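Local coordinates for protein cellulase (Xanthomonas axonopodis pv. citri, PDB 5HOS) that probably hydrolyses internal beta-1,4-glucosidic bonds of cellulose, as an endo-beta-1,4-glucanase with a family 5 glycoside hydrolase domain, at residues Glu78-Arg83 with Pro90-Leu95; Glu38-Gln43 with Asn49-Tyr54; Gln98-Ala103 with Met108-Asp113; Thr134-Trp139 with Ile176-Lys181; Tyr121-Thr124 with Thr128-Pro131. One frame throughout, in Å; residues are numbered along the deposited sequence.

Contact 1 (Glu78-Arg83 with Pro90-Leu95); sequences ERLQPR and PAQLAL
Gln92 reaches from the first turn of helix 90-105 to the end of the short helix 77-80 and meets Arg79 and Leu80. Its CB lies 3.5 Å from the carbonyl oxygen Arg79 O. The next carbon, Gln92 CG, rests 3.7 Å from Leu80 CA; it stands anti to the backbone N (chi1 -160°). A bend at chi2 (72°) then lays the amide against the start of the arginine side chain, with Gln92 CD 3.8 Å from Arg79 CB. At the tip, OE1 hydrogen-bonds to the hydroxyl of Tyr54 and NE2 to that of Tyr52, so both ends of this buried amide are satisfied by the loop before helix 57-65. The two helices follow strand 70-75 of an eight-stranded parallel beta/alpha barrel: the contact folds the segment leaving that strand back onto the helix that leads to the next one. Farther along the helix, Leu80 CD1 packs 4.3 Å from Leu93 CB and 3.8 Å from Leu93 N, while Leu142 of helix 132-145 also touches Leu80. Arg79 instead extends its chain away from helix 90-105, and its guanidinium group hydrogen-bonds the carbonyl oxygens of Ala37, Ile39 and Pro45.

Contact 2 (Glu38-Gln43 with Asn49-Tyr54); sequences EIKSSQ and NIDYRY
Lys40 wraps its side chain round the carbonyl oxygen of Asp51: CG passes 3.4 Å from Asp51 O, and a bend at chi4 (74°) brings NZ back to hydrogen-bond the same oxygen at 3.1 Å. The ammonium group approaches from above the carbonyl plane, 53° out of it, with a C=O...N angle of 112°. From Ile39, CG1 packs 3.3 Å from Asp51 O, so this oxygen takes a hydrogen bond from the ammonium group while the isoleucine carbon lies against it; the same Ile39 CG1 lies 4.3 Å from Tyr52 CB.

On the other flank, Gln43 crosses the Asp51 side chain at about a right angle. Its CG sits 3.6 Å from Asp51 OD1, and the amide and carboxylate planes are turned well away from parallel. A water spans the two groups, donating to Gln43 OE1 at 3.0 Å and to Asp51 OD2 at 2.8 Å. That carboxylate oxygen also takes the backbone N-H of Val47, which ties Asp51 to the loop between the segments. Both segments belong to the long loop after the first barrel strand, 29-34, where Lys40 to Gln43 form a type I beta turn. Lys40 and Asp51 carry opposite charges but make no salt bridge, NZ and OD1 lying 5.4 Å apart; they are joined through the backbone carbonyl, the carboxylate being bridged by water to Gln43 instead, and any attraction between the two charges is probably long-range.

Contact 3 (Gln98-Ala103 with Met108-Asp113); sequences QAVANA and MYVIVD
Ala103 aims its methyl group at strand 109-114, where CB packs against Val110 and, 4.2 Å away, against Met108 CB. This is the tight part of the contact. The end of segment 98-103 and the start of 108-113 also share a backbone bond: Met108 N donates to Ala103 O at 2.8 Å with an N-H...O angle of 156°, arriving from above the carbonyl plane. Met108 CB lies 3.5 Å from that same oxygen. One helical turn earlier, Val100 CG2 lies 4.3 Å from Val110 CB, and Val110 CG2 4.1 Å from Ala99 O. Val110 has CG2 beside its backbone N and anti to its carbonyl carbon, which directs this branch at the helix. Tyr60 of helix 57-65 touches Ala99 and Ala103, and Phe146 touches Val100.

The outer face of the helix contrasts with this. Exposed Gln98 sends NE2 toward Asn102 OD1 in a weak hydrogen bond of 3.5 Å, neither side chain meeting the strand. Helix and strand run nearly antiparallel, their axes 7.8 Å apart at 154°. Helix 90-105 connects the parallel, adjacent strands 70-75 and 109-114, and so forms the crossover of a beta-alpha-beta unit, the repeating element of a TIM-type barrel.

Contact 4 (Thr134-Trp139 with Ile176-Lys181); sequences TFNDLW and IDTIRK
Two neighbouring outer helices of the beta/alpha barrel, 132-145 and 165-181, meet here through Asn136 with Thr178 and Trp139 with Ile179. On the partly exposed side, the side chains of Asn136 and Thr178 cross at about a right angle, with Asn136 CB 3.6 Å from Thr178 OG1. The threonine hydroxyl is hydrogen-bonded to Ala174 O in its own helix. Its methyl branch does the other touching: Thr178 CG2, anti to the backbone N, comes within 3.4 Å of Asn136 O.

Deeper toward the strands, Trp139 and Ile179 lie side by side and point the same way, and Ile179 also touches Ile188 of strand 188-191. The indole is anchored beyond the two helices by NE1, which hydrogen-bonds Leu156 O just after strand 152-155, and Phe135 CE1 meets the ring at its edge, in plane. Ile179 CG1 is 3.8 Å from Trp139 CB, and Ile179 CD1 comes obliquely to the indole, 3.9 Å from Trp139 CE3.

Contact 5 (Tyr121-Thr124 with Thr128-Pro131); sequences YGHT and TKVP
His123 and Lys129 make a CH-pi contact. Lys129 CG sits over one face of the imidazole, 3.8 Å from the ring centroid and 14° off the ring normal. A bend about the CB-CG bond (chi2 73°) turns the chain at this carbon, and the rest of the lysine runs on past the ring; Lys129 NZ stays 5.3 Å from His123 NE2, and the aliphatic part alone touches the imidazole.

Apolar packing comes from Val130, the buried member of the contact. Its CG2 branch lies 3.6 Å from His123 CB, next to the lysine, so that the histidine is met by two successive residues. Tyr120 of strand 119-120 also touches the valine.

Polar atoms meet in another way. The same Val130 CG2 methyl also lies against a backbone oxygen, 3.7 Å from His123 O. Thr124 O and Val130 O come within 3.7 Å of each other without a bond, and Ser127 OG joins both sides by hydrogen-bonding Thr124 O and Val130 N. The threonine side chain turns elsewhere, its OG1 bonded to Asp162.

Strands 119-120 and 123-124 form a small antiparallel hairpin, and residues 128-131 lead from it into helix 132-145. The contact thus belongs to an elaborated beta-alpha loop after barrel strand 109-114, on the side of a TIM-type barrel that carries the active site in this fold.

Along the chain the contacts come in the order 2, 1, 3, 5, 4, each closing before the next opens, and together they follow the first half of the barrel. Contacts 1 and 3 share helix 90-105, their centres about 16 Å apart, while contact 5 leads directly into helix 132-145 of contact 4. Contacts 1 and 2, about 13 Å apart between centres, are joined by Arg79 and Gln92. Contact 1 also touches contact 5, through Tyr121, and contact 4, through Gln81 and Asp137. Contacts 3 and 5 are the most distant pair, about 28 Å between centres. Loops after successive strands are thereby knitted to one another and to the outer helices.

Contact 1 (Glu78-Arg83 with Pro90-Leu95)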
# COMPACT_ATOMS: atom_id res chain seq x y z
N GLU A 78 1.49 3.00 -16.03
CA GLU A 78 1.57 2.99 -17.48
C GLU A 78 0.48 2.15 -18.15
O GLU A 78 0.12 2.42 -19.31
CB GLU A 78 2.95 2.51 -17.94
CG GLU A 78 4.08 3.43 -17.50
CD GLU A 78 4.68 3.10 -16.14
OE1 GLU A 78 4.14 2.24 -15.39
OE2 GLU A 78 5.71 3.71 -15.81
N ARG A 79 -0.02 1.15 -17.44
CA ARG A 79 -1.17 0.37 -17.93
C ARG A 79 -2.47 1.15 -17.79
O ARG A 79 -3.33 1.09 -18.67
CB ARG A 79 -1.26 -0.96 -17.19
CG ARG A 79 -0.07 -1.86 -17.47
CD ARG A 79 -0.26 -3.26 -16.95
NE ARG A 79 0.83 -4.12 -17.45
CZ ARG A 79 1.59 -4.95 -16.73
NH1 ARG A 79 1.39 -5.15 -15.43
NH2 ARG A 79 2.55 -5.63 -17.36
N LEU A 80 -2.62 1.89 -16.70
CA LEU A 80 -3.82 2.70 -16.49
C LEU A 80 -3.83 4.00 -17.30
O LEU A 80 -4.90 4.43 -17.73
CB LEU A 80 -4.00 3.00 -15.00
CG LEU A 80 -5.25 3.81 -14.63
CD1 LEU A 80 -6.53 3.12 -15.05
CD2 LEU A 80 -5.25 4.07 -13.14
N GLN A 81 -2.67 4.63 -17.49
CA GLN A 81 -2.55 5.88 -18.23
C GLN A 81 -1.32 5.82 -19.12
O GLN A 81 -0.24 6.25 -18.72
CB GLN A 81 -2.49 7.08 -17.28
CG GLN A 81 -2.61 8.41 -18.00
CD GLN A 81 -2.42 9.60 -17.08
OE1 GLN A 81 -1.62 9.55 -16.15
NE2 GLN A 81 -3.14 10.68 -17.35
N PRO A 82 -1.48 5.27 -20.34
CA PRO A 82 -0.32 5.03 -21.22
C PRO A 82 0.42 6.28 -21.73
O PRO A 82 1.57 6.16 -22.14
CB PRO A 82 -0.93 4.25 -22.39
CG PRO A 82 -2.14 3.59 -21.82
CD PRO A 82 -2.69 4.61 -20.85
N ARG A 83 -0.22 7.45 -21.70
CA ARG A 83 0.39 8.70 -22.15
C ARG A 83 0.24 9.78 -21.10
O ARG A 83 -0.83 9.90 -20.49
CB ARG A 83 -0.26 9.18 -23.45
CG ARG A 83 0.01 8.26 -24.62
CD ARG A 83 -0.63 8.77 -25.90
NE ARG A 83 -0.36 7.84 -27.00
CZ ARG A 83 0.76 7.80 -27.73
NH1 ARG A 83 1.77 8.64 -27.53
NH2 ARG A 83 0.87 6.88 -28.70
N PRO A 90 -9.47 2.80 -21.16
CA PRO A 90 -10.80 2.27 -20.83
C PRO A 90 -10.82 0.86 -20.20
O PRO A 90 -11.50 0.65 -19.19
CB PRO A 90 -11.53 2.28 -22.18
CG PRO A 90 -10.91 3.43 -22.90
CD PRO A 90 -9.45 3.39 -22.51
N ALA A 91 -10.08 -0.09 -20.77
CA ALA A 91 -10.06 -1.45 -20.24
C ALA A 91 -9.46 -1.55 -18.84
O ALA A 91 -10.00 -2.26 -17.98
CB ALA A 91 -9.33 -2.40 -21.19
N GLN A 92 -8.36 -0.84 -18.60
CA GLN A 92 -7.68 -0.92 -17.31
C GLN A 92 -8.56 -0.27 -16.24
O GLN A 92 -8.69 -0.81 -15.13
CB GLN A 92 -6.30 -0.25 -17.37
CG GLN A 92 -5.34 -0.68 -16.26
CD GLN A 92 -4.78 -2.09 -16.39
OE1 GLN A 92 -4.30 -2.65 -15.41
NE2 GLN A 92 -4.83 -2.67 -17.59
N LEU A 93 -9.19 0.85 -16.58
CA LEU A 93 -10.13 1.49 -15.66
C LEU A 93 -11.31 0.58 -15.33
O LEU A 93 -11.70 0.46 -14.17
CB LEU A 93 -10.62 2.83 -16.20
CG LEU A 93 -11.58 3.62 -15.29
CD1 LEU A 93 -10.99 3.85 -13.90
CD2 LEU A 93 -11.93 4.94 -15.97
N ALA A 94 -11.87 -0.09 -16.34
CA ALA A 94 -12.95 -1.06 -16.12
C ALA A 94 -12.49 -2.24 -15.25
O ALA A 94 -13.25 -2.72 -14.42
CB ALA A 94 -13.53 -1.56 -17.43
N LEU A 95 -11.25 -2.70 -15.42
CA LEU A 95 -10.71 -3.75 -14.53
C LEU A 95 -10.68 -3.30 -13.08
O LEU A 95 -11.04 -4.06 -12.19
CB LEU A 95 -9.33 -4.22 -14.97
CG LEU A 95 -9.37 -5.11 -16.21
CD1 LEU A 95 -8.03 -5.12 -16.92
CD2 LEU A 95 -9.82 -6.52 -15.84

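Contact 2 (Glu38-Gln43 with Asn49-Tyr54)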
# COMPACT_ATOMS: atom_id res chain seq x y z
N GLU A 38 0.34 -5.47 -11.32
CA GLU A 38 1.55 -4.65 -11.40
C GLU A 38 2.77 -5.37 -11.98
O GLU A 38 3.77 -4.72 -12.29
CB GLU A 38 1.90 -4.10 -10.01
CG GLU A 38 2.72 -4.99 -9.07
CD GLU A 38 1.95 -6.14 -8.41
OE1 GLU A 38 0.80 -6.46 -8.81
OE2 GLU A 38 2.51 -6.74 -7.48
N ILE A 39 2.68 -6.69 -12.12
CA ILE A 39 3.86 -7.51 -12.44
C ILE A 39 4.29 -7.43 -13.90
O ILE A 39 3.55 -6.92 -14.75
CB ILE A 39 3.69 -8.99 -11.99
CG1 ILE A 39 2.68 -9.73 -12.86
CG2 ILE A 39 3.32 -9.06 -10.51
CD1 ILE A 39 2.51 -11.18 -12.50
N LYS A 40 5.50 -7.94 -14.16
CA LYS A 40 6.13 -7.95 -15.49
C LYS A 40 6.07 -6.57 -16.11
O LYS A 40 5.56 -6.39 -17.22
CB LYS A 40 5.49 -9.01 -16.39
CG LYS A 40 5.51 -10.39 -15.77
CD LYS A 40 5.35 -11.50 -16.80
CE LYS A 40 5.02 -12.83 -16.13
NZ LYS A 40 3.62 -12.93 -15.61
N SER A 41 6.58 -5.59 -15.37
CA SER A 41 6.43 -4.18 -15.75
C SER A 41 7.14 -3.79 -17.05
O SER A 41 6.79 -2.77 -17.64
CB SER A 41 6.86 -3.26 -14.61
OG SER A 41 8.23 -3.43 -14.32
N SER A 42 8.11 -4.59 -17.50
CA SER A 42 8.73 -4.39 -18.82
C SER A 42 7.73 -4.53 -19.97
O SER A 42 7.97 -3.99 -21.05
CB SER A 42 9.88 -5.38 -19.02
OG SER A 42 9.43 -6.71 -18.88
N GLN A 43 6.62 -5.24 -19.74
CA GLN A 43 5.56 -5.41 -20.74
C GLN A 43 4.53 -4.29 -20.67
O GLN A 43 3.63 -4.31 -19.83
CB GLN A 43 4.88 -6.78 -20.56
CG GLN A 43 5.84 -7.96 -20.61
CD GLN A 43 6.69 -7.96 -21.86
OE1 GLN A 43 6.16 -8.00 -22.97
NE2 GLN A 43 8.02 -7.91 -21.70
N ASN A 49 -4.09 -11.54 -18.48
CA ASN A 49 -4.09 -13.00 -18.29
C ASN A 49 -2.90 -13.76 -18.88
O ASN A 49 -2.90 -14.98 -18.88
CB ASN A 49 -5.42 -13.62 -18.74
CG ASN A 49 -6.59 -13.12 -17.93
OD1 ASN A 49 -6.47 -12.95 -16.71
ND2 ASN A 49 -7.72 -12.88 -18.58
N ILE A 50 -1.89 -13.02 -19.34
CA ILE A 50 -0.62 -13.59 -19.81
C ILE A 50 0.53 -12.93 -19.01
O ILE A 50 1.26 -13.62 -18.29
CB ILE A 50 -0.44 -13.39 -21.33
CG1 ILE A 50 -1.51 -14.19 -22.09
CG2 ILE A 50 0.96 -13.83 -21.77
CD1 ILE A 50 -1.68 -13.82 -23.54
N ASP A 51 0.67 -11.61 -19.15
CA ASP A 51 1.70 -10.85 -18.41
C ASP A 51 1.27 -10.43 -17.00
O ASP A 51 2.11 -10.31 -16.10
CB ASP A 51 2.08 -9.59 -19.19
CG ASP A 51 2.70 -9.92 -20.52
OD1 ASP A 51 3.63 -10.75 -20.54
OD2 ASP A 51 2.25 -9.35 -21.54
N TYR A 52 -0.02 -10.16 -16.81
CA TYR A 52 -0.57 -9.74 -15.53
C TYR A 52 -2.04 -10.17 -15.42
O TYR A 52 -2.64 -10.57 -16.42
CB TYR A 52 -0.44 -8.22 -15.39
CG TYR A 52 -1.33 -7.42 -16.33
CD1 TYR A 52 -0.94 -7.15 -17.64
CD2 TYR A 52 -2.57 -6.92 -15.90
CE1 TYR A 52 -1.75 -6.42 -18.50
CE2 TYR A 52 -3.39 -6.19 -16.76
CZ TYR A 52 -2.98 -5.94 -18.05
OH TYR A 52 -3.78 -5.21 -18.89
N ARG A 53 -2.60 -10.06 -14.22
CA ARG A 53 -3.97 -10.50 -13.93
C ARG A 53 -4.60 -9.59 -12.88
O ARG A 53 -3.89 -8.95 -12.11
CB ARG A 53 -3.98 -11.93 -13.38
CG ARG A 53 -3.22 -12.09 -12.06
CD ARG A 53 -3.39 -13.46 -11.43
NE ARG A 53 -4.71 -13.67 -10.83
CZ ARG A 53 -5.73 -14.34 -11.38
NH1 ARG A 53 -5.64 -14.89 -12.60
NH2 ARG A 53 -6.87 -14.46 -10.71
N TYR A 54 -5.93 -9.56 -12.87
CA TYR A 54 -6.69 -9.01 -11.74
C TYR A 54 -7.29 -10.18 -10.95
O TYR A 54 -7.42 -11.28 -11.48
CB TYR A 54 -7.76 -8.03 -12.23
CG TYR A 54 -7.21 -6.63 -12.48
CD1 TYR A 54 -6.37 -6.37 -13.56
CD2 TYR A 54 -7.53 -5.57 -11.63
CE1 TYR A 54 -5.85 -5.11 -13.78
CE2 TYR A 54 -7.01 -4.30 -11.84
CZ TYR A 54 -6.18 -4.07 -12.92
OH TYR A 54 -5.67 -2.81 -13.14
O HOH W 1 3.31 -8.29 -23.89

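Contact 3 (Gln98-Ala103 with Met108-Asp113)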
# COMPACT_ATOMS: atom_id res chain seq x y z
N GLN A 98 -14.16 -3.21 -11.74
CA GLN A 98 -14.60 -4.57 -11.41
C GLN A 98 -14.02 -5.04 -10.07
O GLN A 98 -14.70 -5.72 -9.31
CB GLN A 98 -14.18 -5.56 -12.50
CG GLN A 98 -14.88 -6.91 -12.39
CD GLN A 98 -16.39 -6.83 -12.63
OE1 GLN A 98 -16.84 -6.18 -13.57
NE2 GLN A 98 -17.17 -7.48 -11.78
N ALA A 99 -12.74 -4.73 -9.83
CA ALA A 99 -12.09 -5.05 -8.57
C ALA A 99 -12.81 -4.39 -7.40
O ALA A 99 -13.09 -5.04 -6.41
CB ALA A 99 -10.62 -4.63 -8.59
N VAL A 100 -13.14 -3.11 -7.55
CA VAL A 100 -13.90 -2.38 -6.53
C VAL A 100 -15.28 -3.02 -6.31
O VAL A 100 -15.70 -3.20 -5.16
CB VAL A 100 -14.03 -0.87 -6.87
CG1 VAL A 100 -14.99 -0.15 -5.93
CG2 VAL A 100 -12.66 -0.19 -6.81
N ALA A 101 -15.98 -3.36 -7.40
CA ALA A 101 -17.28 -4.03 -7.29
C ALA A 101 -17.16 -5.39 -6.60
O ALA A 101 -17.93 -5.70 -5.70
CB ALA A 101 -17.92 -4.17 -8.66
N ASN A 102 -16.16 -6.18 -7.00
CA ASN A 102 -15.89 -7.46 -6.36
C ASN A 102 -15.62 -7.31 -4.86
O ASN A 102 -16.14 -8.08 -4.05
CB ASN A 102 -14.69 -8.16 -7.01
CG ASN A 102 -14.99 -8.71 -8.40
OD1 ASN A 102 -16.13 -8.88 -8.78
ND2 ASN A 102 -13.93 -9.00 -9.15
N ALA A 103 -14.83 -6.30 -4.50
CA ALA A 103 -14.52 -6.03 -3.11
C ALA A 103 -15.77 -5.64 -2.34
O ALA A 103 -16.01 -6.16 -1.24
CB ALA A 103 -13.49 -4.93 -3.00
N MET A 108 -15.65 -5.34 1.44
CA MET A 108 -14.28 -4.92 1.60
C MET A 108 -14.02 -3.56 0.94
O MET A 108 -14.75 -3.14 0.03
CB MET A 108 -13.33 -5.96 1.02
CG MET A 108 -13.42 -7.33 1.68
SD MET A 108 -12.31 -8.52 0.92
CE MET A 108 -10.82 -8.29 1.87
N TYR A 109 -12.98 -2.89 1.43
CA TYR A 109 -12.42 -1.68 0.83
C TYR A 109 -11.29 -2.06 -0.13
O TYR A 109 -10.69 -3.13 0.02
CB TYR A 109 -11.84 -0.78 1.92
CG TYR A 109 -12.84 -0.29 2.94
CD1 TYR A 109 -13.09 -1.02 4.10
CD2 TYR A 109 -13.53 0.90 2.76
CE1 TYR A 109 -14.01 -0.58 5.05
CE2 TYR A 109 -14.45 1.36 3.70
CZ TYR A 109 -14.68 0.61 4.84
OH TYR A 109 -15.58 1.06 5.79
N VAL A 110 -11.00 -1.17 -1.08
CA VAL A 110 -9.87 -1.36 -2.01
C VAL A 110 -8.99 -0.13 -1.96
O VAL A 110 -9.47 0.98 -2.18
CB VAL A 110 -10.33 -1.60 -3.47
CG1 VAL A 110 -9.15 -1.66 -4.43
CG2 VAL A 110 -11.11 -2.89 -3.57
N ILE A 111 -7.70 -0.35 -1.69
CA ILE A 111 -6.69 0.68 -1.88
C ILE A 111 -6.19 0.54 -3.30
O ILE A 111 -5.63 -0.50 -3.65
CB ILE A 111 -5.49 0.51 -0.91
CG1 ILE A 111 -5.95 0.56 0.55
CG2 ILE A 111 -4.42 1.58 -1.17
CD1 ILE A 111 -4.96 -0.07 1.51
N VAL A 112 -6.40 1.56 -4.12
CA VAL A 112 -5.81 1.60 -5.44
C VAL A 112 -4.38 2.09 -5.25
O VAL A 112 -4.17 3.25 -4.91
CB VAL A 112 -6.57 2.52 -6.41
CG1 VAL A 112 -5.88 2.56 -7.77
CG2 VAL A 112 -8.01 2.05 -6.56
N ASP A 113 -3.41 1.20 -5.47
CA ASP A 113 -1.98 1.47 -5.23
C ASP A 113 -1.30 1.66 -6.57
O ASP A 113 -1.10 0.69 -7.31
CB ASP A 113 -1.36 0.31 -4.41
CG ASP A 113 0.14 0.09 -4.67
OD1 ASP A 113 0.89 1.05 -4.93
OD2 ASP A 113 0.56 -1.09 -4.60

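Contact 4 (Thr134-Trp139 with Ile176-Lys181)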
# COMPACT_ATOMS: atom_id res chain seq x y z
N THR A 134 2.31 16.01 -14.40
CA THR A 134 2.00 14.69 -14.94
C THR A 134 1.39 13.76 -13.88
O THR A 134 0.43 13.03 -14.15
CB THR A 134 3.25 14.08 -15.58
OG1 THR A 134 3.60 14.87 -16.72
CG2 THR A 134 3.02 12.64 -16.01
N PHE A 135 1.95 13.80 -12.67
CA PHE A 135 1.45 13.02 -11.55
C PHE A 135 0.08 13.55 -11.10
O PHE A 135 -0.85 12.75 -10.85
CB PHE A 135 2.48 13.05 -10.41
CG PHE A 135 2.16 12.15 -9.24
CD1 PHE A 135 1.75 10.82 -9.43
CD2 PHE A 135 2.31 12.62 -7.95
CE1 PHE A 135 1.49 10.01 -8.35
CE2 PHE A 135 2.04 11.81 -6.86
CZ PHE A 135 1.63 10.50 -7.06
N ASN A 136 -0.05 14.87 -11.03
CA ASN A 136 -1.33 15.51 -10.70
C ASN A 136 -2.46 15.05 -11.62
O ASN A 136 -3.57 14.80 -11.16
CB ASN A 136 -1.24 17.03 -10.80
CG ASN A 136 -0.45 17.67 -9.68
OD1 ASN A 136 -0.13 17.05 -8.67
ND2 ASN A 136 -0.14 18.95 -9.85
N ASP A 137 -2.18 14.94 -12.92
CA ASP A 137 -3.21 14.58 -13.88
C ASP A 137 -3.72 13.16 -13.67
O ASP A 137 -4.92 12.92 -13.77
CB ASP A 137 -2.74 14.76 -15.31
CG ASP A 137 -3.84 14.52 -16.30
OD1 ASP A 137 -4.73 15.40 -16.40
OD2 ASP A 137 -3.86 13.44 -16.93
N LEU A 138 -2.82 12.21 -13.39
CA LEU A 138 -3.25 10.85 -13.02
C LEU A 138 -4.26 10.90 -11.88
O LEU A 138 -5.35 10.33 -11.98
CB LEU A 138 -2.07 9.97 -12.60
CG LEU A 138 -2.41 8.59 -12.00
CD1 LEU A 138 -3.06 7.69 -13.03
CD2 LEU A 138 -1.18 7.93 -11.41
N TRP A 139 -3.87 11.55 -10.79
CA TRP A 139 -4.71 11.57 -9.58
C TRP A 139 -5.99 12.38 -9.73
O TRP A 139 -6.98 12.04 -9.10
CB TRP A 139 -3.90 11.92 -8.32
CG TRP A 139 -3.27 10.68 -7.77
CD1 TRP A 139 -1.95 10.38 -7.71
CD2 TRP A 139 -3.97 9.52 -7.31
NE1 TRP A 139 -1.77 9.12 -7.21
CE2 TRP A 139 -2.99 8.56 -6.96
CE3 TRP A 139 -5.32 9.19 -7.15
CZ2 TRP A 139 -3.33 7.30 -6.43
CZ3 TRP A 139 -5.66 7.93 -6.64
CH2 TRP A 139 -4.66 7.00 -6.29
N ILE A 176 -2.25 15.59 -3.56
CA ILE A 176 -3.31 15.69 -2.53
C ILE A 176 -4.22 16.88 -2.83
O ILE A 176 -5.45 16.75 -2.85
CB ILE A 176 -2.71 15.83 -1.11
CG1 ILE A 176 -2.03 14.52 -0.68
CG2 ILE A 176 -3.76 16.23 -0.07
CD1 ILE A 176 -1.03 14.69 0.44
N ASP A 177 -3.62 18.04 -3.08
CA ASP A 177 -4.39 19.25 -3.40
C ASP A 177 -5.26 19.05 -4.66
O ASP A 177 -6.43 19.47 -4.69
CB ASP A 177 -3.47 20.47 -3.56
CG ASP A 177 -2.85 20.92 -2.25
OD1 ASP A 177 -3.23 20.44 -1.16
OD2 ASP A 177 -1.96 21.80 -2.30
N THR A 178 -4.69 18.40 -5.67
CA THR A 178 -5.40 18.10 -6.91
C THR A 178 -6.61 17.21 -6.67
O THR A 178 -7.70 17.47 -7.17
CB THR A 178 -4.45 17.43 -7.92
OG1 THR A 178 -3.36 18.32 -8.20
CG2 THR A 178 -5.17 17.08 -9.21
N ILE A 179 -6.41 16.16 -5.88
CA ILE A 179 -7.49 15.26 -5.51
C ILE A 179 -8.62 16.03 -4.83
O ILE A 179 -9.78 15.86 -5.21
CB ILE A 179 -6.99 14.09 -4.63
CG1 ILE A 179 -6.15 13.14 -5.50
CG2 ILE A 179 -8.16 13.31 -4.03
CD1 ILE A 179 -5.28 12.19 -4.71
N ARG A 180 -8.27 16.86 -3.86
CA ARG A 180 -9.29 17.62 -3.12
C ARG A 180 -10.00 18.65 -3.96
O ARG A 180 -11.20 18.91 -3.75
CB ARG A 180 -8.70 18.26 -1.85
CG ARG A 180 -8.20 17.28 -0.79
CD ARG A 180 -9.07 16.03 -0.65
NE ARG A 180 -8.66 15.19 0.47
CZ ARG A 180 -9.05 13.93 0.64
NH1 ARG A 180 -9.88 13.35 -0.23
NH2 ARG A 180 -8.59 13.24 1.68
N LYS A 181 -9.31 19.21 -4.94
CA LYS A 181 -9.94 20.18 -5.84
C LYS A 181 -11.05 19.51 -6.69
O LYS A 181 -11.98 20.20 -7.10
CB LYS A 181 -8.91 20.92 -6.69
CG LYS A 181 -9.41 22.25 -7.20
CD LYS A 181 -8.30 23.14 -7.74
CE LYS A 181 -8.84 24.53 -8.03
NZ LYS A 181 -7.86 25.36 -8.79

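Contact 5 (Tyr121-Thr124 with Thr128-Pro131)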
# COMPACT_ATOMS: atom_id res chain seq x y z
N TYR A 121 7.41 5.54 -16.88
CA TYR A 121 8.32 5.01 -17.90
C TYR A 121 9.80 5.17 -17.50
O TYR A 121 10.64 5.58 -18.31
CB TYR A 121 8.05 5.65 -19.27
CG TYR A 121 6.73 5.24 -19.91
CD1 TYR A 121 6.62 4.05 -20.62
CD2 TYR A 121 5.60 6.05 -19.80
CE1 TYR A 121 5.42 3.68 -21.21
CE2 TYR A 121 4.39 5.69 -20.39
CZ TYR A 121 4.31 4.50 -21.09
OH TYR A 121 3.12 4.13 -21.68
N GLY A 122 10.09 4.88 -16.23
CA GLY A 122 11.45 4.94 -15.70
C GLY A 122 11.99 6.29 -15.26
O GLY A 122 13.08 6.36 -14.71
N HIS A 123 11.22 7.36 -15.47
CA HIS A 123 11.66 8.72 -15.15
C HIS A 123 10.97 9.19 -13.89
O HIS A 123 9.75 9.06 -13.76
CB HIS A 123 11.32 9.66 -16.29
CG HIS A 123 12.01 9.32 -17.57
ND1 HIS A 123 13.29 9.75 -17.85
CD2 HIS A 123 11.62 8.59 -18.63
CE1 HIS A 123 13.65 9.29 -19.03
NE2 HIS A 123 12.65 8.58 -19.53
N THR A 124 11.75 9.78 -12.99
CA THR A 124 11.27 10.15 -11.68
C THR A 124 10.39 11.40 -11.75
O THR A 124 10.68 12.34 -12.50
CB THR A 124 12.47 10.34 -10.72
OG1 THR A 124 13.22 9.12 -10.66
CG2 THR A 124 12.02 10.69 -9.32
N THR A 128 12.50 16.83 -15.61
CA THR A 128 11.95 17.62 -16.72
C THR A 128 11.04 16.74 -17.59
O THR A 128 10.03 17.21 -18.08
CB THR A 128 13.06 18.30 -17.54
OG1 THR A 128 14.01 17.33 -17.99
CG2 THR A 128 13.78 19.33 -16.69
N LYS A 129 11.38 15.45 -17.72
CA LYS A 129 10.55 14.50 -18.48
C LYS A 129 9.17 14.25 -17.83
O LYS A 129 8.18 14.14 -18.54
CB LYS A 129 11.31 13.17 -18.64
CG LYS A 129 10.63 12.13 -19.51
CD LYS A 129 10.68 12.47 -20.99
CE LYS A 129 10.24 11.27 -21.82
NZ LYS A 129 10.30 11.53 -23.29
N VAL A 130 9.13 14.16 -16.50
CA VAL A 130 7.89 13.86 -15.76
C VAL A 130 7.68 14.93 -14.68
O VAL A 130 8.00 14.71 -13.51
CB VAL A 130 7.93 12.44 -15.14
CG1 VAL A 130 6.61 12.10 -14.43
CG2 VAL A 130 8.22 11.40 -16.21
N PRO A 131 7.16 16.11 -15.08
CA PRO A 131 6.91 17.14 -14.07
C PRO A 131 5.77 16.77 -13.12
O PRO A 131 4.97 15.89 -13.43
CB PRO A 131 6.56 18.39 -14.88
CG PRO A 131 6.15 17.89 -16.22
CD PRO A 131 6.85 16.58 -16.45